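Local coordinates for protein carbohydrate binding family 6 (Clostridium thermocellum, PDB 5A8C) that probably removes terminal alpha-L-arabinofuranosyl residues from arabinosides as a family 43 glycoside hydrolase with a five-bladed beta-propeller fold, at residues A[254-259]-A[317-322]; A[280-285]-A[302-307]; A[156-161]-A[182-187]. One frame throughout, in Å; residues are numbered along the deposited sequence. Where two conformers were deposited one is given.

Interaction 1 (A[254-259]-A[317-322]); sequences VILPQP and VVPTVD
A classic beta bulge ends strand 250-256, and the C-terminal tail docks beside it: Ile-255 and Leu-256 both face Ile-237 on the next strand, and at this corner Ile-255 offers its carbonyl to Val-317. That backbone bond, Val-317 N to Ile-255 O, is 2.8 Å long and nearly straight, 168° at the hydrogen, and the N-H comes in almost along the C=O axis. It is the only hydrogen bond between the two segments; the rest is van der Waals packing, most of it between apolar side chains.

Val-317 straddles the bulge with its two methyls. CG1, anti to the backbone N (chi1 172°), turns to Leu-256, where it meets CD1 at 3.7 Å. CG2, which sits beside the backbone N, looks the other way: it lies 3.5 Å from Ile-255 O, the oxygen taken by the Val-317 N-H, and touches Ile-255 CG2 at 4.0 Å. The side chains meet at a slant in both pairs.

Leu-256 CD1 serves a second partner: Pro-319, two residues on from Val-317, sets its CG 4.1 Å away, while the side chain of the intervening Val-318 points away. Pro-319 also brings CG to within 4.3 Å of Pro-259 CA. Between these two prolines and the bulge, Pro-257 CD rests 3.8 Å from Val-317 O.

Beneath the tail, Val-317 also packs on Val-280, Asp-304 and Met-306, while Leu-256, Pro-259 and Pro-319 all reach Tyr-282. The tail thus bridges the outermost strand of the 212-256 sheet and the neighbouring 270-306 sheet, closing over the seam where two adjacent blades of the five-bladed beta-propeller of a family 43 glycoside hydrolase come together.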
loop_
_atom_site.group_PDB
_atom_site.type_symbol
_atom_site.label_atom_id
_atom_site.label_comp_id
_atom_site.label_asym_id
_atom_site.label_seq_id
_atom_site.Cartn_x
_atom_site.Cartn_y
_atom_site.Cartn_z
ATOM N N VAL A 254 -17.749 1.794 0.224
ATOM C CA VAL A 254 -16.647 2.638 0.677
ATOM C C VAL A 254 -16.148 2.192 2.039
ATOM O O VAL A 254 -16.913 2.066 2.986
ATOM C CB VAL A 254 -17.116 4.123 0.744
ATOM C CG1 VAL A 254 -16.052 4.990 1.381
ATOM C CG2 VAL A 254 -17.467 4.631 -0.657
ATOM N N ILE A 255 -14.846 1.977 2.127
ATOM C CA ILE A 255 -14.152 1.763 3.395
ATOM C C ILE A 255 -13.735 3.062 4.049
ATOM O O ILE A 255 -13.911 3.253 5.254
ATOM C CB ILE A 255 -12.926 0.864 3.209
ATOM C CG1 ILE A 255 -13.355 -0.517 2.707
ATOM C CG2 ILE A 255 -12.138 0.782 4.524
ATOM C CD1 ILE A 255 -12.217 -1.460 2.419
ATOM N N LEU A 256 -13.155 3.977 3.286
ATOM C CA LEU A 256 -12.573 5.211 3.833
ATOM C C LEU A 256 -12.887 6.358 2.894
ATOM O O LEU A 256 -12.540 6.276 1.716
ATOM C CB LEU A 256 -11.084 5.078 4.020
ATOM C CG LEU A 256 -10.417 6.220 4.791
ATOM C CD1 LEU A 256 -10.707 6.155 6.289
ATOM C CD2 LEU A 256 -8.914 6.199 4.535
ATOM N N PRO A 257 -13.609 7.371 3.334
ATOM C CA PRO A 257 -13.811 8.561 2.510
ATOM C C PRO A 257 -12.530 9.401 2.460
ATOM O O PRO A 257 -11.483 8.947 2.896
ATOM C CB PRO A 257 -14.949 9.277 3.255
ATOM C CG PRO A 257 -14.624 9.020 4.667
ATOM C CD PRO A 257 -14.075 7.626 4.731
ATOM N N GLN A 258 -12.616 10.607 1.904
ATOM C CA GLN A 258 -11.462 11.523 2.091
ATOM C C GLN A 258 -11.271 11.764 3.581
ATOM O O GLN A 258 -12.215 12.162 4.257
ATOM C CB GLN A 258 -11.721 12.857 1.416
ATOM C CG GLN A 258 -11.478 12.824 -0.077
ATOM C CD GLN A 258 -10.013 12.899 -0.428
ATOM O OE1 GLN A 258 -9.290 13.746 0.113
ATOM N NE2 GLN A 258 -9.563 12.093 -1.359
ATOM N N PRO A 259 -10.062 11.555 4.077
ATOM C CA PRO A 259 -9.790 11.930 5.483
ATOM C C PRO A 259 -9.817 13.427 5.653
ATOM O O PRO A 259 -9.679 14.175 4.668
ATOM C CB PRO A 259 -8.390 11.399 5.718
ATOM C CG PRO A 259 -7.904 10.938 4.528
ATOM C CD PRO A 259 -8.864 11.020 3.426
ATOM N N VAL A 317 -15.073 3.414 7.771
ATOM C CA VAL A 317 -14.195 3.908 8.822
ATOM C C VAL A 317 -14.493 5.350 9.106
ATOM O O VAL A 317 -14.784 6.149 8.186
ATOM C CB VAL A 317 -12.723 3.709 8.370
ATOM C CG1 VAL A 317 -11.711 4.378 9.321
ATOM C CG2 VAL A 317 -12.389 2.215 8.253
ATOM N N VAL A 318 -14.375 5.680 10.392
ATOM C CA VAL A 318 -14.560 7.037 10.883
ATOM C C VAL A 318 -13.201 7.608 11.263
ATOM O O VAL A 318 -12.607 7.217 12.275
ATOM C CB VAL A 318 -15.475 7.035 12.091
ATOM C CG1 VAL A 318 -15.628 8.423 12.652
ATOM C CG2 VAL A 318 -16.834 6.469 11.711
ATOM N N PRO A 319 -12.650 8.536 10.440
ATOM C CA PRO A 319 -11.370 9.098 10.807
ATOM C C PRO A 319 -11.455 9.820 12.156
ATOM O O PRO A 319 -12.440 10.509 12.418
ATOM C CB PRO A 319 -11.075 10.056 9.643
ATOM C CG PRO A 319 -11.780 9.488 8.458
ATOM C CD PRO A 319 -13.053 8.932 9.066
ATOM N N THR A 320 -10.417 9.699 12.958
ATOM C CA THR A 320 -10.356 10.374 14.217
ATOM C C THR A 320 -9.181 11.328 14.250
ATOM O O THR A 320 -8.175 11.161 13.565
ATOM C CB THR A 320 -10.230 9.396 15.434
ATOM O OG1 THR A 320 -8.984 8.717 15.379
ATOM C CG2 THR A 320 -11.393 8.426 15.545
ATOM N N VAL A 321 -9.292 12.339 15.091
ATOM C CA VAL A 321 -8.280 13.396 15.158
ATOM C C VAL A 321 -7.820 13.646 16.602
ATOM O O VAL A 321 -7.154 14.641 16.868
ATOM C CB VAL A 321 -8.767 14.703 14.475
ATOM C CG1 VAL A 321 -9.053 14.413 13.002
ATOM C CG2 VAL A 321 -9.963 15.304 15.181
ATOM N N ASP A 322 -8.113 12.716 17.528
ATOM C CA ASP A 322 -7.650 12.848 18.889
ATOM C C ASP A 322 -6.985 11.558 19.391
ATOM O O ASP A 322 -6.890 11.319 20.610
ATOM C CB ASP A 322 -8.805 13.322 19.807
ATOM C CG ASP A 322 -9.297 14.736 19.461
ATOM O OD1 ASP A 322 -8.516 15.708 19.696
ATOM O OD2 ASP A 322 -10.460 14.882 18.966
#

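Interaction 2 (A[280-285]-A[302-307]); sequences VVYHNR and CIDQMF
The ring of Tyr-282 is sandwiched: Cys-302 CB lies over one face, 3.4 Å above the plane and shifted toward the rim, and Leu-256 CD2 from the adjoining blade lies over the opposite face. On its own face Cys-302 CB makes a CH-pi contact, closest to CE2 and CZ, while its SG stands oblique to the ring, 4.6 Å from the centroid. At the edge, in the ring plane, are Val-280 O and Asp-304 OD2. The carboxylate is turned only 25° from the ring, and Tyr-282 OH gives its proton to OD2 across a short 2.6 Å, meeting it nearly along the C-O direction. The other oxygen, OD1, is held by Thr-320, so both oxygens of this buried acid have partners.

These residues sit on an antiparallel pair in a propeller blade, strand 277-284 against the outermost strand 300-306. Val-280 with Asp-304, and Tyr-282 with Cys-302, are the hydrogen-bonded pairs, each joined by two backbone bonds; Val-281 with Ile-303 is the non-hydrogen-bonded pair between them. The local axes run at 140°, a marked twist.

Side chains alternate accordingly. Val-281 CG1 packs on Ile-303 CG1 at 3.8 Å on one face of the sheet, whereas Val-280, Tyr-282, Cys-302 and Asp-304 share the other. Tyr-282 CG lies between the backbone N and the carbonyl carbon (chi1 61°); the ring beyond it meets Cys-302 and Asp-304. Farther along, Asn-284 OD1 comes to 3.2 Å from Cys-302 SG; the amide itself is tied by ND2 to Pro-260 O and Tyr-29 OH. At the other end of the pair Val-280 CG2 touches Met-306 SD at 3.7 Å.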
loop_
_atom_site.group_PDB
_atom_site.type_symbol
_atom_site.label_atom_id
_atom_site.label_comp_id
_atom_site.label_asym_id
_atom_site.label_seq_id
_atom_site.Cartn_x
_atom_site.Cartn_y
_atom_site.Cartn_z
ATOM N N VAL A 280 -7.319 0.273 9.575
ATOM C CA VAL A 280 -6.905 0.854 8.281
ATOM C C VAL A 280 -5.803 1.863 8.565
ATOM O O VAL A 280 -5.970 2.778 9.394
ATOM C CB VAL A 280 -8.074 1.494 7.536
ATOM C CG1 VAL A 280 -7.651 2.072 6.224
ATOM C CG2 VAL A 280 -9.155 0.477 7.250
ATOM N N VAL A 281 -4.661 1.682 7.904
ATOM C CA VAL A 281 -3.605 2.673 7.869
ATOM C C VAL A 281 -3.762 3.433 6.561
ATOM O O VAL A 281 -4.088 2.850 5.529
ATOM C CB VAL A 281 -2.220 2.039 8.038
ATOM C CG1 VAL A 281 -2.011 1.525 9.466
ATOM C CG2 VAL A 281 -1.845 1.024 7.039
ATOM N N TYR A 282 -3.527 4.742 6.598
ATOM C CA TYR A 282 -3.776 5.594 5.431
ATOM C C TYR A 282 -2.940 6.814 5.545
ATOM O O TYR A 282 -2.005 6.879 6.401
ATOM C CB TYR A 282 -5.283 5.859 5.268
ATOM C CG TYR A 282 -5.932 6.565 6.431
ATOM C CD1 TYR A 282 -6.362 5.862 7.553
ATOM C CD2 TYR A 282 -6.157 7.929 6.388
ATOM C CE1 TYR A 282 -6.990 6.507 8.619
ATOM C CE2 TYR A 282 -6.792 8.561 7.443
ATOM C CZ TYR A 282 -7.240 7.847 8.521
ATOM O OH TYR A 282 -7.895 8.527 9.528
ATOM N N HIS A 283 -3.188 7.842 4.758
ATOM C CA HIS A 283 -2.472 9.112 4.907
ATOM C C HIS A 283 -3.397 10.290 4.790
ATOM O O HIS A 283 -4.491 10.253 4.203
ATOM C CB HIS A 283 -1.263 9.244 3.915
ATOM C CG HIS A 283 -1.623 9.321 2.469
ATOM N ND1 HIS A 283 -1.090 8.457 1.553
ATOM C CD2 HIS A 283 -2.402 10.232 1.812
ATOM C CE1 HIS A 283 -1.573 8.808 0.394
ATOM N NE2 HIS A 283 -2.372 9.860 0.494
ATOM N N ASN A 284 -2.937 11.423 5.356
ATOM C CA ASN A 284 -3.549 12.707 5.090
ATOM C C ASN A 284 -2.451 13.747 5.047
ATOM O O ASN A 284 -1.283 13.415 4.819
ATOM C CB ASN A 284 -4.717 13.029 6.046
ATOM C CG ASN A 284 -4.323 13.373 7.455
ATOM O OD1 ASN A 284 -3.148 13.319 7.807
ATOM N ND2 ASN A 284 -5.313 13.713 8.253
ATOM N N ARG A 285 -2.829 15.017 5.158
ATOM C CA ARG A 285 -1.885 16.143 5.035
ATOM C C ARG A 285 -1.975 17.097 6.215
ATOM O O ARG A 285 -1.770 18.282 6.074
ATOM C CB ARG A 285 -2.070 16.810 3.679
ATOM C CG ARG A 285 -1.665 15.892 2.522
ATOM C CD ARG A 285 -2.439 16.163 1.231
ATOM N NE ARG A 285 -1.782 15.592 0.077
ATOM C CZ ARG A 285 -2.096 14.449 -0.551
ATOM N NH1 ARG A 285 -3.044 13.627 -0.112
ATOM N NH2 ARG A 285 -1.447 14.150 -1.648
ATOM N N CYS A 302 -1.592 7.879 8.968
ATOM C CA CYS A 302 -2.705 7.844 9.893
ATOM C C CYS A 302 -3.112 6.397 10.163
ATOM O O CYS A 302 -2.874 5.531 9.329
ATOM C CB CYS A 302 -3.907 8.628 9.355
ATOM S SG CYS A 302 -3.684 10.384 9.086
ATOM N N ILE A 303 -3.830 6.192 11.251
ATOM C CA ILE A 303 -4.378 4.889 11.596
ATOM C C ILE A 303 -5.718 5.056 12.259
ATOM O O ILE A 303 -5.871 5.922 13.140
ATOM C CB ILE A 303 -3.378 4.049 12.427
ATOM C CG1 ILE A 303 -3.883 2.624 12.630
ATOM C CG2 ILE A 303 -3.035 4.731 13.759
ATOM C CD1 ILE A 303 -2.827 1.693 13.224
ATOM N N ASP A 304 -6.687 4.198 11.928
ATOM C CA ASP A 304 -7.970 4.140 12.592
ATOM C C ASP A 304 -8.474 2.718 12.661
ATOM O O ASP A 304 -8.087 1.887 11.832
ATOM C CB ASP A 304 -9.007 5.104 11.984
ATOM C CG ASP A 304 -8.886 6.532 12.598
ATOM O OD1 ASP A 304 -9.056 6.640 13.842
ATOM O OD2 ASP A 304 -8.618 7.503 11.849
ATOM N N GLN A 305 -9.325 2.442 13.604
ATOM C CA GLN A 305 -9.937 1.127 13.706
ATOM C C GLN A 305 -10.965 0.856 12.605
ATOM O O GLN A 305 -11.672 1.768 12.143
ATOM C CB GLN A 305 -10.569 0.930 15.096
ATOM C CG GLN A 305 -10.795 -0.547 15.445
ATOM C CD GLN A 305 -11.038 -0.845 16.929
ATOM O OE1 GLN A 305 -11.026 0.020 17.786
ATOM N NE2 GLN A 305 -11.241 -2.112 17.223
ATOM N N MET A 306 -11.065 -0.416 12.223
ATOM C CA MET A 306 -11.996 -0.882 11.195
ATOM C C MET A 306 -12.842 -1.988 11.834
ATOM O O MET A 306 -12.302 -2.823 12.570
ATOM C CB MET A 306 -11.195 -1.423 10.013
ATOM C CG MET A 306 -12.023 -1.705 8.757
ATOM S SD MET A 306 -11.146 -2.651 7.519
ATOM C CE MET A 306 -11.516 -4.308 8.049
ATOM N N PHE A 307 -14.107 -2.058 11.439
ATOM C CA PHE A 307 -15.023 -3.051 11.936
ATOM C C PHE A 307 -15.728 -3.732 10.776
ATOM O O PHE A 307 -16.009 -3.107 9.750
ATOM C CB PHE A 307 -16.086 -2.366 12.836
ATOM C CG PHE A 307 -15.498 -1.592 13.968
ATOM C CD1 PHE A 307 -15.042 -2.244 15.083
ATOM C CD2 PHE A 307 -15.291 -0.240 13.888
ATOM C CE1 PHE A 307 -14.477 -1.545 16.146
ATOM C CE2 PHE A 307 -14.719 0.472 14.926
ATOM C CZ PHE A 307 -14.313 -0.183 16.024
#

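Interaction 3 (A[156-161]-A[182-187]); sequences QNMWLF and QNNIRV
Asn-184 carries the polar side of this contact with the loop at Gln-156 and Met-158. Its ND2 donates to Gln-156 O, 3.1 Å away, and the bond is nearly straight at 168°, with the acceptor close to the plane of the amide. The same nitrogen also bonds Asn-180 O, so both of its acceptors are backbone carbonyls. On the other branch, OD1 lies 2.7 Å from a water that accepts from Gln-156 N at 2.7 Å; the water is placed to donate to OD1, though it has more acceptors in reach than protons. The carboxamide so meets Gln-156 both directly and by way of the water.

The nonpolar part belongs to Met-158. Its CB lies 3.8 Å from Asn-184 CG, against the amide, and CG is anti to the backbone N (chi1 -178°). The chain then bends at chi3, and the modelled CE sits over the centre of the Arg-186 guanidinium, 3.7 Å above its plane. The geometry at SD is strained, so the exact position of this methyl is uncertain.

A third set of bonds, within 182-187, keeps that guanidinium in place. Arg-186 NH1 gives two hydrogen bonds, to Asn-183 O at 3.0 Å and to Ile-185 O at 2.9 Å, both acceptors lying in the guanidinium plane. NE bonds Val-152 O, and NH2 makes a weak bond to Pro-154 O. The flat group is thus gripped around its rim by carbonyls and presents a face to the methionine methyl.

In the fold, the loop before strand 164-167 packs here against the start of strand 185-190, a strand of the same antiparallel blade, flanked by strands 173-178 and 200-204, with Arg-186 reaching Phe-177 and Thr-203 on them.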
loop_
_atom_site.group_PDB
_atom_site.type_symbol
_atom_site.label_atom_id
_atom_site.label_comp_id
_atom_site.label_asym_id
_atom_site.label_seq_id
_atom_site.Cartn_x
_atom_site.Cartn_y
_atom_site.Cartn_z
ATOM N N GLN A 156 -4.177 0.071 -21.915
ATOM C CA GLN A 156 -4.037 1.376 -22.490
ATOM C C GLN A 156 -4.093 2.179 -21.261
ATOM O O GLN A 156 -4.889 1.903 -20.535
ATOM C CB GLN A 156 -5.217 1.664 -23.408
ATOM C CG GLN A 156 -5.475 0.622 -24.390
ATOM C CD GLN A 156 -4.633 0.724 -25.649
ATOM O OE1 GLN A 156 -3.679 1.482 -25.719
ATOM N NE2 GLN A 156 -5.020 -0.018 -26.675
ATOM N N ASN A 157 -3.184 3.116 -21.154
ATOM C CA ASN A 157 -3.100 4.109 -20.083
ATOM C C ASN A 157 -2.818 3.571 -18.700
ATOM O O ASN A 157 -2.999 4.244 -17.737
ATOM C CB ASN A 157 -4.451 4.786 -20.083
ATOM C CG ASN A 157 -4.713 5.469 -21.428
ATOM O OD1 ASN A 157 -3.807 6.081 -21.949
ATOM N ND2 ASN A 157 -5.889 5.428 -21.914
ATOM N N MET A 158 -2.375 2.323 -18.651
ATOM C CA MET A 158 -2.093 1.756 -17.305
ATOM C C MET A 158 -0.880 2.373 -16.627
ATOM O O MET A 158 0.090 2.711 -17.238
ATOM C CB MET A 158 -1.902 0.217 -17.314
ATOM C CG MET A 158 -1.645 -0.588 -15.942
ATOM S SD MET A 158 -0.983 -2.201 -16.370
ATOM C CE MET A 158 -2.568 -2.524 -16.231
ATOM N N TRP A 159 -1.000 2.432 -15.301
ATOM C CA TRP A 159 0.113 2.785 -14.442
ATOM C C TRP A 159 0.582 1.476 -13.821
ATOM O O TRP A 159 -0.113 0.876 -13.044
ATOM C CB TRP A 159 -0.236 3.825 -13.384
ATOM C CG TRP A 159 -0.672 5.133 -13.928
ATOM C CD1 TRP A 159 -0.226 5.763 -15.047
ATOM C CD2 TRP A 159 -1.639 6.026 -13.322
ATOM N NE1 TRP A 159 -0.887 6.960 -15.214
ATOM C CE2 TRP A 159 -1.737 7.165 -14.153
ATOM C CE3 TRP A 159 -2.468 5.948 -12.180
ATOM C CZ2 TRP A 159 -2.616 8.217 -13.885
ATOM C CZ3 TRP A 159 -3.329 6.987 -11.942
ATOM C CH2 TRP A 159 -3.397 8.121 -12.776
ATOM N N LEU A 160 1.783 1.050 -14.222
ATOM C CA LEU A 160 2.278 -0.241 -13.775
ATOM C C LEU A 160 2.983 -0.038 -12.414
ATOM O O LEU A 160 4.204 0.105 -12.334
ATOM C CB LEU A 160 3.122 -0.889 -14.841
ATOM C CG LEU A 160 3.340 -2.377 -14.650
ATOM C CD1 LEU A 160 2.079 -3.099 -14.954
ATOM C CD2 LEU A 160 4.287 -2.839 -15.750
ATOM N N PHE A 161 2.179 0.007 -11.359
ATOM C CA PHE A 161 2.681 0.388 -10.064
ATOM C C PHE A 161 1.782 -0.130 -8.952
ATOM O O PHE A 161 0.802 -0.866 -9.168
ATOM C CB PHE A 161 2.988 1.899 -10.005
ATOM C CG PHE A 161 1.831 2.853 -10.017
ATOM C CD1 PHE A 161 0.480 2.496 -9.884
ATOM C CD2 PHE A 161 2.124 4.209 -10.084
ATOM C CE1 PHE A 161 -0.513 3.428 -9.835
ATOM C CE2 PHE A 161 1.111 5.160 -10.023
ATOM C CZ PHE A 161 -0.206 4.769 -9.861
ATOM N N GLN A 182 -10.774 1.215 -14.771
ATOM C CA GLN A 182 -11.553 0.094 -14.311
ATOM C C GLN A 182 -10.940 -1.248 -14.618
ATOM O O GLN A 182 -10.997 -2.166 -13.796
ATOM C CB GLN A 182 -12.962 0.168 -14.899
ATOM C CG GLN A 182 -13.827 -1.016 -14.592
ATOM C CD GLN A 182 -15.091 -0.987 -15.392
ATOM O OE1 GLN A 182 -15.966 -0.179 -15.155
ATOM N NE2 GLN A 182 -15.210 -1.880 -16.369
ATOM N N ASN A 183 -10.421 -1.422 -15.831
ATOM C CA ASN A 183 -9.894 -2.705 -16.300
ATOM C C ASN A 183 -8.368 -2.744 -16.313
ATOM O O ASN A 183 -7.789 -3.617 -16.960
ATOM C CB ASN A 183 -10.462 -2.991 -17.722
ATOM C CG ASN A 183 -11.936 -2.936 -17.742
ATOM O OD1 ASN A 183 -12.618 -3.471 -16.855
ATOM N ND2 ASN A 183 -12.475 -2.158 -18.633
ATOM N N ASN A 184 -7.737 -1.812 -15.605
ATOM C CA ASN A 184 -6.294 -1.716 -15.526
ATOM C C ASN A 184 -5.732 -2.293 -14.227
ATOM O O ASN A 184 -4.662 -1.876 -13.784
ATOM C CB ASN A 184 -5.822 -0.265 -15.764
ATOM C CG ASN A 184 -5.717 0.047 -17.249
ATOM O OD1 ASN A 184 -5.647 -0.829 -18.087
ATOM N ND2 ASN A 184 -5.647 1.312 -17.594
ATOM N N ILE A 185 -6.414 -3.278 -13.671
ATOM C CA ILE A 185 -5.878 -4.080 -12.578
ATOM C C ILE A 185 -5.302 -5.353 -13.178
ATOM O O ILE A 185 -5.868 -5.970 -14.101
ATOM C CB ILE A 185 -6.988 -4.488 -11.584
ATOM C CG1 ILE A 185 -7.798 -3.308 -11.092
ATOM C CG2 ILE A 185 -6.385 -5.284 -10.433
ATOM C CD1 ILE A 185 -9.118 -3.669 -10.484
ATOM N N ARG A 186 -4.158 -5.763 -12.660
ATOM C CA ARG A 186 -3.554 -7.043 -12.995
ATOM C C ARG A 186 -3.242 -7.801 -11.717
ATOM O O ARG A 186 -3.007 -7.204 -10.664
ATOM C CB ARG A 186 -2.276 -6.850 -13.804
ATOM C CG ARG A 186 -2.474 -6.167 -15.145
ATOM C CD ARG A 186 -3.221 -7.009 -16.164
ATOM N NE ARG A 186 -3.391 -6.335 -17.451
ATOM C CZ ARG A 186 -4.352 -5.470 -17.742
ATOM N NH1 ARG A 186 -5.269 -5.150 -16.856
ATOM N NH2 ARG A 186 -4.417 -4.933 -18.953
ATOM N N VAL A 187 -3.218 -9.123 -11.812
ATOM C CA VAL A 187 -2.766 -9.962 -10.723
ATOM C C VAL A 187 -1.917 -11.079 -11.304
ATOM O O VAL A 187 -2.267 -11.687 -12.317
ATOM C CB VAL A 187 -3.931 -10.478 -9.842
ATOM C CG1 VAL A 187 -4.993 -11.248 -10.648
ATOM C CG2 VAL A 187 -3.431 -11.294 -8.685
HETATM O O HOH W 1 -6.471 -0.697 -20.670
#

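Overall arrangement
Interactions 1 and 2 form one unit: their centres are 7 Å apart, and 280-285/302-307 is nested in the loop that 254-259/317-322 closes. They meet directly, Thr-320 OG1 lying 2.6 Å from Asp-304 OD1, Pro-319 CB 3.5 Å from Tyr-282 OH and Pro-259 CG 3.5 Å from His-283 O. Interaction 3 is a separate blade contact, its centre about 25 Å from that of interaction 2, on the opposite side of the chain's centre. Interaction 2 lies closer to the calcium ion than interaction 1: the side chain of Val-281 is about 9 Å from it, that of Leu-256 about 12 Å. The side chain of His-283 is about 6 Å from a Tris molecule, which may mark a pocket.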